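Local coordinates for protein diaminopimelate decarboxylase (PDB 7JPJ) that probably catalyses the pyridoxal-phosphate-dependent decarboxylation of diaminopimelate, the step that yields lysine, and works as a dimer, at residues P48-L53 with A262-A267; S100-E105 with K119-S124; D109-V114 with G132-G137. All coordinates share one frame; numbering follows the deposited sequence.

Contact 1 (P48-L53 with A262-A267); sequences PNAYGL and AFKKFA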
ATOM      1  N   PRO A  48       3.148 -23.216 -25.742  1.00 22.49           N
ATOM      2  CA  PRO A  48       3.002 -24.593 -26.233  1.00 22.63           C
ATOM      3  C   PRO A  48       1.888 -25.331 -25.501  1.00 22.45           C
ATOM      4  O   PRO A  48       1.849 -25.368 -24.268  1.00 22.33           O
ATOM      5  CB  PRO A  48       4.375 -25.216 -25.953  1.00 22.85           C
ATOM      6  CG  PRO A  48       5.307 -24.049 -25.829  1.00 22.79           C
ATOM      7  CD  PRO A  48       4.499 -22.952 -25.221  1.00 22.55           C
ATOM      8  N   ASN A  49       0.976 -25.919 -26.273  1.00 20.49           N
ATOM      9  CA  ASN A  49      -0.148 -26.662 -25.722  1.00 21.08           C
ATOM     10  C   ASN A  49      -0.367 -27.924 -26.542  1.00 22.17           C
ATOM     11  O   ASN A  49      -0.032 -27.979 -27.728  1.00 22.71           O
ATOM     12  CB  ASN A  49      -1.434 -25.821 -25.692  1.00 21.08           C
ATOM     13  CG  ASN A  49      -1.917 -25.439 -27.074  1.00 21.39           C
ATOM     14  OD1 ASN A  49      -2.920 -25.961 -27.555  1.00 21.78           O
ATOM     15  ND2 ASN A  49      -1.211 -24.514 -27.715  1.00 21.02           N
ATOM     16  N   ALA A  50      -0.939 -28.941 -25.898  1.00 20.51           N
ATOM     17  CA  ALA A  50      -1.162 -30.221 -26.556  1.00 21.79           C
ATOM     18  C   ALA A  50      -2.527 -30.289 -27.234  1.00 22.06           C
ATOM     19  O   ALA A  50      -2.620 -30.655 -28.410  1.00 23.25           O
ATOM     20  CB  ALA A  50      -1.014 -31.365 -25.549  1.00 22.00           C
ATOM     21  N   TYR A  51      -3.592 -29.929 -26.513  1.00 20.64           N
ATOM     22  CA  TYR A  51      -4.952 -30.100 -27.010  1.00 21.09           C
ATOM     23  C   TYR A  51      -5.786 -28.835 -26.836  1.00 20.10           C
ATOM     24  O   TYR A  51      -7.015 -28.910 -26.733  1.00 20.22           O
ATOM     25  CB  TYR A  51      -5.629 -31.283 -26.318  1.00 21.56           C
ATOM     26  CG  TYR A  51      -4.768 -32.523 -26.283  1.00 22.54           C
ATOM     27  CD1 TYR A  51      -4.546 -33.267 -27.435  1.00 24.00           C
ATOM     28  CD2 TYR A  51      -4.173 -32.949 -25.103  1.00 22.17           C
ATOM     29  CE1 TYR A  51      -3.757 -34.398 -27.414  1.00 25.04           C
ATOM     30  CE2 TYR A  51      -3.381 -34.085 -25.072  1.00 23.23           C
ATOM     31  CZ  TYR A  51      -3.178 -34.804 -26.233  1.00 24.66           C
ATOM     32  OH  TYR A  51      -2.393 -35.933 -26.220  1.00 25.86           O
ATOM     33  N   GLY A  52      -5.142 -27.669 -26.802  1.00 21.31           N
ATOM     34  CA  GLY A  52      -5.875 -26.423 -26.679  1.00 20.52           C
ATOM     35  C   GLY A  52      -5.413 -25.534 -25.542  1.00 19.96           C
ATOM     36  O   GLY A  52      -5.086 -26.020 -24.453  1.00 20.01           O
ATOM     37  N   LEU A  53      -5.398 -24.222 -25.778  1.00 19.90           N
ATOM     38  CA  LEU A  53      -4.895 -23.251 -24.818  1.00 18.82           C
ATOM     39  C   LEU A  53      -5.883 -22.104 -24.661  1.00 18.29           C
ATOM     40  O   LEU A  53      -6.524 -21.686 -25.628  1.00 18.86           O
ATOM     41  CB  LEU A  53      -3.530 -22.701 -25.258  1.00 19.06           C
ATOM     42  CG  LEU A  53      -3.020 -21.435 -24.563  1.00 18.25           C
ATOM     43  CD1 LEU A  53      -2.504 -21.754 -23.165  1.00 17.54           C
ATOM     44  CD2 LEU A  53      -1.955 -20.738 -25.395  1.00 18.94           C
ATOM     45  N   ALA A 262       3.565 -33.125 -20.624  1.00 25.50           N
ATOM     46  CA  ALA A 262       2.862 -33.669 -19.467  1.00 25.36           C
ATOM     47  C   ALA A 262       1.372 -33.815 -19.743  1.00 24.76           C
ATOM     48  O   ALA A 262       0.715 -34.684 -19.159  1.00 25.07           O
ATOM     49  CB  ALA A 262       3.096 -32.782 -18.246  1.00 24.82           C
ATOM     50  N   PHE A 263       0.822 -32.976 -20.623  1.00 26.52           N
ATOM     51  CA  PHE A 263      -0.555 -33.163 -21.065  1.00 25.69           C
ATOM     52  C   PHE A 263      -0.679 -34.370 -21.980  1.00 26.38           C
ATOM     53  O   PHE A 263      -1.679 -35.096 -21.931  1.00 25.85           O
ATOM     54  CB  PHE A 263      -1.054 -31.910 -21.777  1.00 24.71           C
ATOM     55  CG  PHE A 263      -1.698 -30.917 -20.867  1.00 23.27           C
ATOM     56  CD1 PHE A 263      -0.930 -30.132 -20.024  1.00 23.20           C
ATOM     57  CD2 PHE A 263      -3.073 -30.762 -20.856  1.00 22.16           C
ATOM     58  CE1 PHE A 263      -1.521 -29.213 -19.187  1.00 22.06           C
ATOM     59  CE2 PHE A 263      -3.671 -29.845 -20.020  1.00 21.19           C
ATOM     60  CZ  PHE A 263      -2.894 -29.071 -19.182  1.00 21.15           C
ATOM     61  N   LYS A 264       0.323 -34.595 -22.833  1.00 26.70           N
ATOM     62  CA  LYS A 264       0.296 -35.758 -23.711  1.00 27.33           C
ATOM     63  C   LYS A 264       0.437 -37.051 -22.917  1.00 28.01           C
ATOM     64  O   LYS A 264      -0.197 -38.059 -23.247  1.00 28.02           O
ATOM     65  CB  LYS A 264       1.402 -35.654 -24.762  1.00 28.12           C
ATOM     66  CG  LYS A 264       1.257 -34.490 -25.727  1.00 27.49           C
ATOM     67  CD  LYS A 264       2.087 -34.724 -26.983  1.00 28.12           C
ATOM     68  CE  LYS A 264       2.148 -33.481 -27.856  1.00 27.34           C
ATOM     69  NZ  LYS A 264       2.958 -32.404 -27.220  1.00 27.56           N
ATOM     70  N   LYS A 265       1.267 -37.044 -21.869  1.00 27.95           N
ATOM     71  CA  LYS A 265       1.419 -38.239 -21.050  1.00 28.37           C
ATOM     72  C   LYS A 265       0.137 -38.560 -20.296  1.00 27.44           C
ATOM     73  O   LYS A 265      -0.152 -39.735 -20.041  1.00 27.35           O
ATOM     74  CB  LYS A 265       2.587 -38.074 -20.074  1.00 28.38           C
ATOM     75  CG  LYS A 265       3.052 -39.382 -19.434  1.00 28.73           C
ATOM     76  CD  LYS A 265       4.222 -39.166 -18.475  1.00 28.49           C
ATOM     77  CE  LYS A 265       5.568 -39.295 -19.184  1.00 29.66           C
ATOM     78  NZ  LYS A 265       6.221 -37.977 -19.445  1.00 28.98           N
ATOM     79  N   PHE A 266      -0.637 -37.537 -19.934  1.00 29.05           N
ATOM     80  CA  PHE A 266      -1.930 -37.773 -19.301  1.00 27.68           C
ATOM     81  C   PHE A 266      -2.899 -38.428 -20.275  1.00 27.30           C
ATOM     82  O   PHE A 266      -3.592 -39.391 -19.927  1.00 26.92           O
ATOM     83  CB  PHE A 266      -2.500 -36.456 -18.770  1.00 26.58           C
ATOM     84  CG  PHE A 266      -3.695 -36.629 -17.877  1.00 25.54           C
ATOM     85  CD1 PHE A 266      -3.537 -36.962 -16.543  1.00 25.39           C
ATOM     86  CD2 PHE A 266      -4.977 -36.461 -18.374  1.00 24.75           C
ATOM     87  CE1 PHE A 266      -4.636 -37.123 -15.717  1.00 24.84           C
ATOM     88  CE2 PHE A 266      -6.081 -36.619 -17.555  1.00 24.29           C
ATOM     89  CZ  PHE A 266      -5.910 -36.952 -16.224  1.00 24.36           C
ATOM     90  N   ALA A 267      -2.952 -37.923 -21.510  1.00 27.73           N
ATOM     91  CA  ALA A 267      -3.812 -38.516 -22.525  1.00 27.30           C
ATOM     92  C   ALA A 267      -3.348 -39.906 -22.939  1.00 28.29           C
ATOM     93  O   ALA A 267      -4.152 -40.685 -23.461  1.00 27.89           O
ATOM     94  CB  ALA A 267      -3.886 -37.606 -23.750  1.00 26.96           C
TER

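Contact 2 (S100-E105 with K119-S124); sequences SLSTQE and KLNACS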
ATOM      1  N   SER A 100     -13.425 -16.026 -15.322  1.00 19.82           N
ATOM      2  CA  SER A 100     -13.417 -17.054 -14.293  1.00 20.18           C
ATOM      3  C   SER A 100     -13.102 -16.399 -12.955  1.00 20.17           C
ATOM      4  O   SER A 100     -12.277 -15.483 -12.883  1.00 20.07           O
ATOM      5  CB  SER A 100     -12.400 -18.160 -14.605  1.00 20.37           C
ATOM      6  OG  SER A 100     -11.072 -17.711 -14.404  1.00 20.44           O
ATOM      7  N   LEU A 101     -13.766 -16.862 -11.897  1.00 20.58           N
ATOM      8  CA  LEU A 101     -13.677 -16.243 -10.576  1.00 20.60           C
ATOM      9  C   LEU A 101     -12.940 -17.174  -9.618  1.00 20.93           C
ATOM     10  O   LEU A 101     -13.433 -18.260  -9.292  1.00 20.97           O
ATOM     11  CB  LEU A 101     -15.067 -15.905 -10.043  1.00 20.47           C
ATOM     12  CG  LEU A 101     -15.165 -15.468  -8.580  1.00 20.74           C
ATOM     13  CD1 LEU A 101     -14.348 -14.207  -8.328  1.00 20.40           C
ATOM     14  CD2 LEU A 101     -16.617 -15.257  -8.184  1.00 20.63           C
ATOM     15  N   SER A 102     -11.763 -16.742  -9.170  1.00 21.52           N
ATOM     16  CA  SER A 102     -10.997 -17.419  -8.128  1.00 21.63           C
ATOM     17  C   SER A 102     -10.709 -16.389  -7.044  1.00 22.18           C
ATOM     18  O   SER A 102      -9.872 -15.501  -7.237  1.00 22.04           O
ATOM     19  CB  SER A 102      -9.701 -18.014  -8.679  1.00 20.98           C
ATOM     20  OG  SER A 102      -9.875 -18.488 -10.004  1.00 20.97           O
ATOM     21  N   THR A 103     -11.399 -16.502  -5.911  1.00 21.42           N
ATOM     22  CA  THR A 103     -11.382 -15.454  -4.904  1.00 21.77           C
ATOM     23  C   THR A 103     -11.211 -16.059  -3.518  1.00 22.09           C
ATOM     24  O   THR A 103     -11.586 -17.207  -3.269  1.00 21.93           O
ATOM     25  CB  THR A 103     -12.673 -14.616  -4.961  1.00 21.55           C
ATOM     26  OG1 THR A 103     -12.626 -13.583  -3.970  1.00 21.35           O
ATOM     27  CG2 THR A 103     -13.899 -15.489  -4.724  1.00 21.66           C
ATOM     28  N   GLN A 104     -10.623 -15.267  -2.617  1.00 21.73           N
ATOM     29  CA  GLN A 104     -10.583 -15.613  -1.203  1.00 21.99           C
ATOM     30  C   GLN A 104     -11.905 -15.333  -0.505  1.00 22.29           C
ATOM     31  O   GLN A 104     -12.170 -15.916   0.550  1.00 22.43           O
ATOM     32  CB  GLN A 104      -9.468 -14.837  -0.495  1.00 21.60           C
ATOM     33  CG  GLN A 104      -8.059 -15.305  -0.820  1.00 20.84           C
ATOM     34  CD  GLN A 104      -7.665 -16.552  -0.051  1.00 20.39           C
ATOM     35  OE1 GLN A 104      -8.083 -17.657  -0.389  1.00 20.36           O
ATOM     36  NE2 GLN A 104      -6.858 -16.380   0.988  1.00 19.66           N
ATOM     37  N   GLU A 105     -12.735 -14.461  -1.074  1.00 22.26           N
ATOM     38  CA  GLU A 105     -13.989 -14.020  -0.465  1.00 22.19           C
ATOM     39  C   GLU A 105     -15.098 -14.183  -1.501  1.00 21.80           C
ATOM     40  O   GLU A 105     -15.232 -13.360  -2.412  1.00 21.18           O
ATOM     41  CB  GLU A 105     -13.877 -12.574   0.012  1.00 21.74           C
ATOM     42  CG  GLU A 105     -15.178 -11.935   0.463  1.00 21.24           C
ATOM     43  CD  GLU A 105     -15.009 -10.461   0.786  1.00 20.03           C
ATOM     44  OE1 GLU A 105     -13.850 -10.003   0.878  1.00 19.42           O
ATOM     45  OE2 GLU A 105     -16.031  -9.760   0.950  1.00 19.47           O
ATOM     46  N   LYS A 119     -17.788 -18.489 -14.916  1.00 21.97           N
ATOM     47  CA  LYS A 119     -17.324 -19.775 -14.415  1.00 21.52           C
ATOM     48  C   LYS A 119     -16.660 -19.592 -13.056  1.00 20.73           C
ATOM     49  O   LYS A 119     -15.791 -18.729 -12.894  1.00 20.31           O
ATOM     50  CB  LYS A 119     -16.347 -20.408 -15.406  1.00 21.84           C
ATOM     51  CG  LYS A 119     -16.887 -20.513 -16.827  1.00 22.93           C
ATOM     52  CD  LYS A 119     -15.927 -21.266 -17.726  1.00 23.55           C
ATOM     53  CE  LYS A 119     -16.528 -21.509 -19.102  1.00 24.90           C
ATOM     54  NZ  LYS A 119     -16.741 -20.247 -19.859  1.00 25.30           N
ATOM     55  N   LEU A 120     -17.070 -20.397 -12.082  1.00 21.02           N
ATOM     56  CA  LEU A 120     -16.562 -20.291 -10.721  1.00 20.73           C
ATOM     57  C   LEU A 120     -15.572 -21.412 -10.436  1.00 20.78           C
ATOM     58  O   LEU A 120     -15.853 -22.584 -10.710  1.00 21.31           O
ATOM     59  CB  LEU A 120     -17.703 -20.337  -9.703  1.00 21.27           C
ATOM     60  CG  LEU A 120     -17.241 -20.401  -8.244  1.00 21.22           C
ATOM     61  CD1 LEU A 120     -16.513 -19.122  -7.853  1.00 20.93           C
ATOM     62  CD2 LEU A 120     -18.406 -20.669  -7.305  1.00 22.04           C
ATOM     63  N   ASN A 121     -14.417 -21.048  -9.887  1.00 21.03           N
ATOM     64  CA  ASN A 121     -13.457 -22.008  -9.357  1.00 21.96           C
ATOM     65  C   ASN A 121     -13.584 -21.990  -7.839  1.00 22.19           C
ATOM     66  O   ASN A 121     -13.192 -21.015  -7.189  1.00 22.01           O
ATOM     67  CB  ASN A 121     -12.033 -21.670  -9.796  1.00 22.42           C
ATOM     68  CG  ASN A 121     -11.810 -21.886 -11.281  1.00 22.64           C
ATOM     69  OD1 ASN A 121     -12.525 -22.656 -11.926  1.00 22.78           O
ATOM     70  ND2 ASN A 121     -10.812 -21.205 -11.835  1.00 22.84           N
ATOM     71  N   ALA A 122     -14.150 -23.057  -7.278  1.00 22.03           N
ATOM     72  CA  ALA A 122     -14.312 -23.161  -5.834  1.00 22.46           C
ATOM     73  C   ALA A 122     -12.945 -23.253  -5.168  1.00 23.77           C
ATOM     74  O   ALA A 122     -12.141 -24.131  -5.502  1.00 25.19           O
ATOM     75  CB  ALA A 122     -15.168 -24.375  -5.484  1.00 23.16           C
ATOM     76  N   CYS A 123     -12.678 -22.353  -4.225  1.00 23.91           N
ATOM     77  CA  CYS A 123     -11.364 -22.251  -3.607  1.00 26.33           C
ATOM     78  C   CYS A 123     -11.324 -22.757  -2.172  1.00 28.54           C
ATOM     79  O   CYS A 123     -10.252 -22.751  -1.560  1.00 31.39           O
ATOM     80  CB  CYS A 123     -10.874 -20.800  -3.661  1.00 25.80           C
ATOM     81  SG  CYS A 123     -10.582 -20.200  -5.350  1.00 23.84           S
ATOM     82  N   SER A 124     -12.452 -23.192  -1.618  1.00 23.40           N
ATOM     83  CA  SER A 124     -12.474 -23.797  -0.293  1.00 25.18           C
ATOM     84  C   SER A 124     -13.693 -24.702  -0.203  1.00 24.62           C
ATOM     85  O   SER A 124     -14.586 -24.659  -1.051  1.00 23.73           O
ATOM     86  CB  SER A 124     -12.498 -22.743   0.817  1.00 25.54           C
ATOM     87  OG  SER A 124     -13.717 -22.021   0.814  1.00 23.94           O
TER

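Contact 3 (D109-V114 with G132-G137); sequences DFAALV and GEHYAG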
ATOM      1  N   ASP A 109     -23.379 -12.177  -3.894  1.00 28.65           N
ATOM      2  CA  ASP A 109     -24.149 -12.247  -5.130  1.00 28.66           C
ATOM      3  C   ASP A 109     -23.478 -13.144  -6.170  1.00 28.47           C
ATOM      4  O   ASP A 109     -23.552 -12.878  -7.374  1.00 27.94           O
ATOM      5  CB  ASP A 109     -24.372 -10.845  -5.698  1.00 28.01           C
ATOM      6  CG  ASP A 109     -23.080 -10.184  -6.147  1.00 26.98           C
ATOM      7  OD1 ASP A 109     -22.033 -10.431  -5.508  1.00 26.69           O
ATOM      8  OD2 ASP A 109     -23.110  -9.421  -7.139  1.00 26.74           O
ATOM      9  N   PHE A 110     -22.820 -14.214  -5.719  1.00 25.04           N
ATOM     10  CA  PHE A 110     -22.125 -15.095  -6.653  1.00 25.10           C
ATOM     11  C   PHE A 110     -23.103 -15.798  -7.589  1.00 25.40           C
ATOM     12  O   PHE A 110     -22.797 -16.018  -8.767  1.00 25.23           O
ATOM     13  CB  PHE A 110     -21.281 -16.114  -5.886  1.00 25.87           C
ATOM     14  CG  PHE A 110     -22.086 -17.211  -5.249  1.00 26.41           C
ATOM     15  CD1 PHE A 110     -22.676 -17.021  -4.011  1.00 26.92           C
ATOM     16  CD2 PHE A 110     -22.257 -18.432  -5.886  1.00 26.77           C
ATOM     17  CE1 PHE A 110     -23.420 -18.022  -3.420  1.00 27.80           C
ATOM     18  CE2 PHE A 110     -23.005 -19.440  -5.298  1.00 27.65           C
ATOM     19  CZ  PHE A 110     -23.586 -19.233  -4.063  1.00 28.09           C
ATOM     20  N   ALA A 111     -24.289 -16.146  -7.084  1.00 23.77           N
ATOM     21  CA  ALA A 111     -25.271 -16.849  -7.905  1.00 24.91           C
ATOM     22  C   ALA A 111     -25.702 -16.003  -9.095  1.00 24.82           C
ATOM     23  O   ALA A 111     -25.915 -16.528 -10.194  1.00 25.30           O
ATOM     24  CB  ALA A 111     -26.481 -17.238  -7.056  1.00 26.16           C
ATOM     25  N   ALA A 112     -25.835 -14.689  -8.898  1.00 24.38           N
ATOM     26  CA  ALA A 112     -26.181 -13.810 -10.009  1.00 24.29           C
ATOM     27  C   ALA A 112     -25.099 -13.831 -11.080  1.00 23.47           C
ATOM     28  O   ALA A 112     -25.401 -13.854 -12.281  1.00 23.80           O
ATOM     29  CB  ALA A 112     -26.409 -12.388  -9.499  1.00 23.86           C
ATOM     30  N   LEU A 113     -23.831 -13.832 -10.665  1.00 24.55           N
ATOM     31  CA  LEU A 113     -22.734 -13.869 -11.627  1.00 23.80           C
ATOM     32  C   LEU A 113     -22.691 -15.198 -12.370  1.00 24.40           C
ATOM     33  O   LEU A 113     -22.507 -15.225 -13.593  1.00 24.37           O
ATOM     34  CB  LEU A 113     -21.407 -13.602 -10.915  1.00 22.73           C
ATOM     35  CG  LEU A 113     -21.345 -12.339 -10.051  1.00 22.17           C
ATOM     36  CD1 LEU A 113     -20.014 -12.241  -9.322  1.00 21.25           C
ATOM     37  CD2 LEU A 113     -21.587 -11.092 -10.887  1.00 21.95           C
ATOM     38  N   VAL A 114     -22.865 -16.312 -11.651  1.00 23.40           N
ATOM     39  CA  VAL A 114     -22.827 -17.623 -12.292  1.00 24.10           C
ATOM     40  C   VAL A 114     -23.946 -17.749 -13.320  1.00 25.07           C
ATOM     41  O   VAL A 114     -23.772 -18.368 -14.377  1.00 25.40           O
ATOM     42  CB  VAL A 114     -22.898 -18.741 -11.232  1.00 24.74           C
ATOM     43  CG1 VAL A 114     -22.862 -20.111 -11.896  1.00 25.54           C
ATOM     44  CG2 VAL A 114     -21.758 -18.606 -10.240  1.00 24.02           C
ATOM     45  N   GLY A 132     -22.999 -25.654  -4.047  1.00 24.80           N
ATOM     46  CA  GLY A 132     -23.829 -26.843  -4.155  1.00 26.52           C
ATOM     47  C   GLY A 132     -25.196 -26.677  -3.517  1.00 28.04           C
ATOM     48  O   GLY A 132     -26.187 -27.224  -4.006  1.00 29.55           O
ATOM     49  N   GLU A 133     -25.267 -25.932  -2.409  1.00 28.17           N
ATOM     50  CA  GLU A 133     -26.555 -25.657  -1.778  1.00 29.83           C
ATOM     51  C   GLU A 133     -27.490 -24.919  -2.728  1.00 30.22           C
ATOM     52  O   GLU A 133     -28.703 -25.159  -2.732  1.00 32.20           O
ATOM     53  CB  GLU A 133     -26.354 -24.842  -0.496  1.00 29.64           C
ATOM     54  CG  GLU A 133     -25.929 -25.653   0.722  1.00 30.41           C
ATOM     55  CD  GLU A 133     -25.645 -24.788   1.946  1.00 30.29           C
ATOM     56  OE1 GLU A 133     -25.311 -25.357   3.008  1.00 31.15           O
ATOM     57  OE2 GLU A 133     -25.755 -23.544   1.852  1.00 29.58           O
ATOM     58  N   HIS A 134     -26.943 -24.022  -3.549  1.00 27.83           N
ATOM     59  CA  HIS A 134     -27.773 -23.202  -4.422  1.00 28.36           C
ATOM     60  C   HIS A 134     -28.134 -23.917  -5.718  1.00 29.06           C
ATOM     61  O   HIS A 134     -29.198 -23.652  -6.288  1.00 30.58           O
ATOM     62  CB  HIS A 134     -27.059 -21.885  -4.728  1.00 26.68           C
ATOM     63  CG  HIS A 134     -27.949 -20.839  -5.323  1.00 27.78           C
ATOM     64  ND1 HIS A 134     -28.155 -20.723  -6.680  1.00 28.39           N
ATOM     65  CD2 HIS A 134     -28.690 -19.863  -4.744  1.00 29.54           C
ATOM     66  CE1 HIS A 134     -28.983 -19.719  -6.914  1.00 31.31           C
ATOM     67  NE2 HIS A 134     -29.322 -19.181  -5.755  1.00 31.93           N
ATOM     68  N   TYR A 135     -27.276 -24.816  -6.195  1.00 28.39           N
ATOM     69  CA  TYR A 135     -27.478 -25.532  -7.449  1.00 29.09           C
ATOM     70  C   TYR A 135     -27.556 -27.034  -7.212  1.00 30.32           C
ATOM     71  O   TYR A 135     -26.975 -27.829  -7.950  1.00 30.17           O
ATOM     72  CB  TYR A 135     -26.366 -25.214  -8.444  1.00 27.35           C
ATOM     73  CG  TYR A 135     -26.279 -23.755  -8.823  1.00 26.40           C
ATOM     74  CD1 TYR A 135     -27.292 -23.150  -9.555  1.00 27.64           C
ATOM     75  CD2 TYR A 135     -25.182 -22.985  -8.461  1.00 24.56           C
ATOM     76  CE1 TYR A 135     -27.221 -21.815  -9.906  1.00 27.06           C
ATOM     77  CE2 TYR A 135     -25.101 -21.650  -8.808  1.00 23.93           C
ATOM     78  CZ  TYR A 135     -26.124 -21.068  -9.531  1.00 25.18           C
ATOM     79  OH  TYR A 135     -26.047 -19.735  -9.882  1.00 24.82           O
ATOM     80  N   ALA A 136     -28.287 -27.437  -6.176  1.00 30.58           N
ATOM     81  CA  ALA A 136     -28.321 -28.835  -5.767  1.00 31.94           C
ATOM     82  C   ALA A 136     -29.014 -29.696  -6.817  1.00 33.77           C
ATOM     83  O   ALA A 136     -30.146 -29.408  -7.224  1.00 35.34           O
ATOM     84  CB  ALA A 136     -29.028 -28.971  -4.418  1.00 33.43           C
ATOM     85  N   GLY A 137     -28.330 -30.755  -7.253  1.00 33.82           N
ATOM     86  CA  GLY A 137     -28.867 -31.715  -8.201  1.00 35.75           C
ATOM     87  C   GLY A 137     -29.363 -31.116  -9.502  1.00 35.96           C
ATOM     88  O   GLY A 137     -30.567 -31.135  -9.772  1.00 38.08           O
TER

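Contact 1 (P48-L53 with A262-A267)
In the pyridoxal-binding TIM barrel of this decarboxylase, Ala-50 and Tyr-51 of the loop leading into strand 53-58 rest against Phe-263, Lys-264 and Ala-267, all on one side of the outer helix 252-270. The loop runs into the N-terminal end of the strand, and the contact lies at the surface, away from the annotated sites. Ala-50 points its methyl at the helix, where CB lies 3.8 Å from Phe-263 CB and 3.9 Å from Lys-264 CG, wedged at the roots of two consecutive side chains. Beyond these roots the partners diverge: the Phe-263 ring turns inward to Leu-274 and Met-276, while the Lys-264 chain bends only at its last torsion, its amine in a long, weak ion pair with Asp-261.

Tyr-51 supplies the rest. Its CG lies beside the backbone N, anti to the carbonyl carbon (chi1 -48°), and from there the ring extends toward the helix with the Ala-50 methyl against one face, near the rim. On the helix side, CE2 presents the ring edge to Phe-263 O at 3.7 Å, close to the ring plane; that oxygen already accepts the helical bond from Ala-267 N. The hydroxyl end reaches further across the helix, with OH 3.3 Å from Ala-267 CB and 3.7 Å from Lys-264 CA. Gly-52 has phi 127°, where a CB would collide with Tyr-51 O. It bonds through its backbone to Met-276, and its N also makes a weak hydrogen bond of 2.9 Å to Asn-49 OD1.

Contact 2 (S100-E105 with K119-S124)
Leu-101 and Leu-120 lie side by side and point the same way, each with CG anti to the backbone N (chi1 170° and 173°). They touch through their methyls, Leu-101 CD2 being 3.9 Å from Leu-120 CD1. The same CD1 also approaches the backbone, 3.5 Å from Leu-101 O.

Beneath the leucines the backbones pair in parallel. Lys-119 O receives Leu-101 N at 2.9 Å, and Leu-101 O receives Asn-121 N at 3.0 Å. Strands 99-101 and 119-122 are thus neighbours in the barrel wall, joined by helix 110-116 in a beta-alpha-beta crossover.

Ser-100 and Lys-119 point to the other face of the sheet. Next along the second strand, Asn-121 points toward the first segment: ND2 makes a weak hydrogen bond of 3.4 Å to Ser-102 OG, while OD1 accepts from Arg-199 NE, so the two sides of the amide have different partners. The Ser-102 side chain is about 8 Å from that of Lys-60, the predicted attachment site of the cofactor, which Lys-60 does not carry in this structure; this is consistent with this end of the strands lying near the cofactor site. Cys-123 also points toward the first segment and meets it with two atoms. Its SG comes up beside Ser-102, 4.1 Å from Ser-102 CB, and its CB lies 3.7 Å from Thr-103 O. Just beyond, Gln-104 OE1 bonds to Lys-311 NZ of the second subunit, and Ser-124 OG to Asp-297 OD2 of that subunit.

Contact 3 (D109-V114 with G132-G137)
His-134 and Tyr-135 turn off the backbone differently, the histidine with CG anti to its N (chi1 -165°) and the tyrosine with CG anti to its carbonyl carbon (chi1 -61°), yet both rings meet helix 110-116. Ala-111 CB sits over one face of the imidazole in a CH-pi contact, 3.7 Å from the ring centroid and 20° off the normal, displaced toward CE1. The imidazole thus takes the methyl on a face while its edge is turned to the Tyr-135 ring, Tyr-135 CD1 lying in its plane and His-134 ND1 above the rim of the phenol.

Tyr-135 and Val-114 slide past each other in opposite directions. Val-114 CG1 is 4.1 Å from Tyr-135 CE2, and Val-114 CB comes within 3.6 Å of Tyr-135 OH. That hydroxyl is also 3.2 Å from Ala-111 O, but the angle is too poor for a hydrogen bond. An alanine in place of Tyr-135 would probably leave the Asp-115 carboxylate without the hydroxyl it bonds and open a gap beside Val-114.

The contact joins two successive outer helices of the barrel, 110-116 and the end of 125-134, with Phe-110 and Val-114 also packing on Phe-131. Between the two segments the contact is mainly apolar and CH-pi, and the tyrosine hydroxyl has its hydrogen bond instead with Asp-115 OD1, which probably helps to hold the outer end of the ring in place.

All three contacts belong to the pyridoxal-binding barrel, at different depths. Contact 2 is the core one, a pair of wall strands whose backbone hydrogen bonds fix the register and one end of which lies toward the predicted cofactor lysine and also meets the second subunit. Contact 3 is partly buried and shares its neighbourhood: helix 110-116 is the crossover linking the two strands of contact 2, and the centres lie 12 Å apart. Contact 1 is a surface contact on another sector, its centre 24 Å from that of contact 2, and encloses both others along the chain. Away from the wall, contacts 1 and 3 rely on alanine methyls and tyrosine rings rather than on hydrogen bonds between their segments.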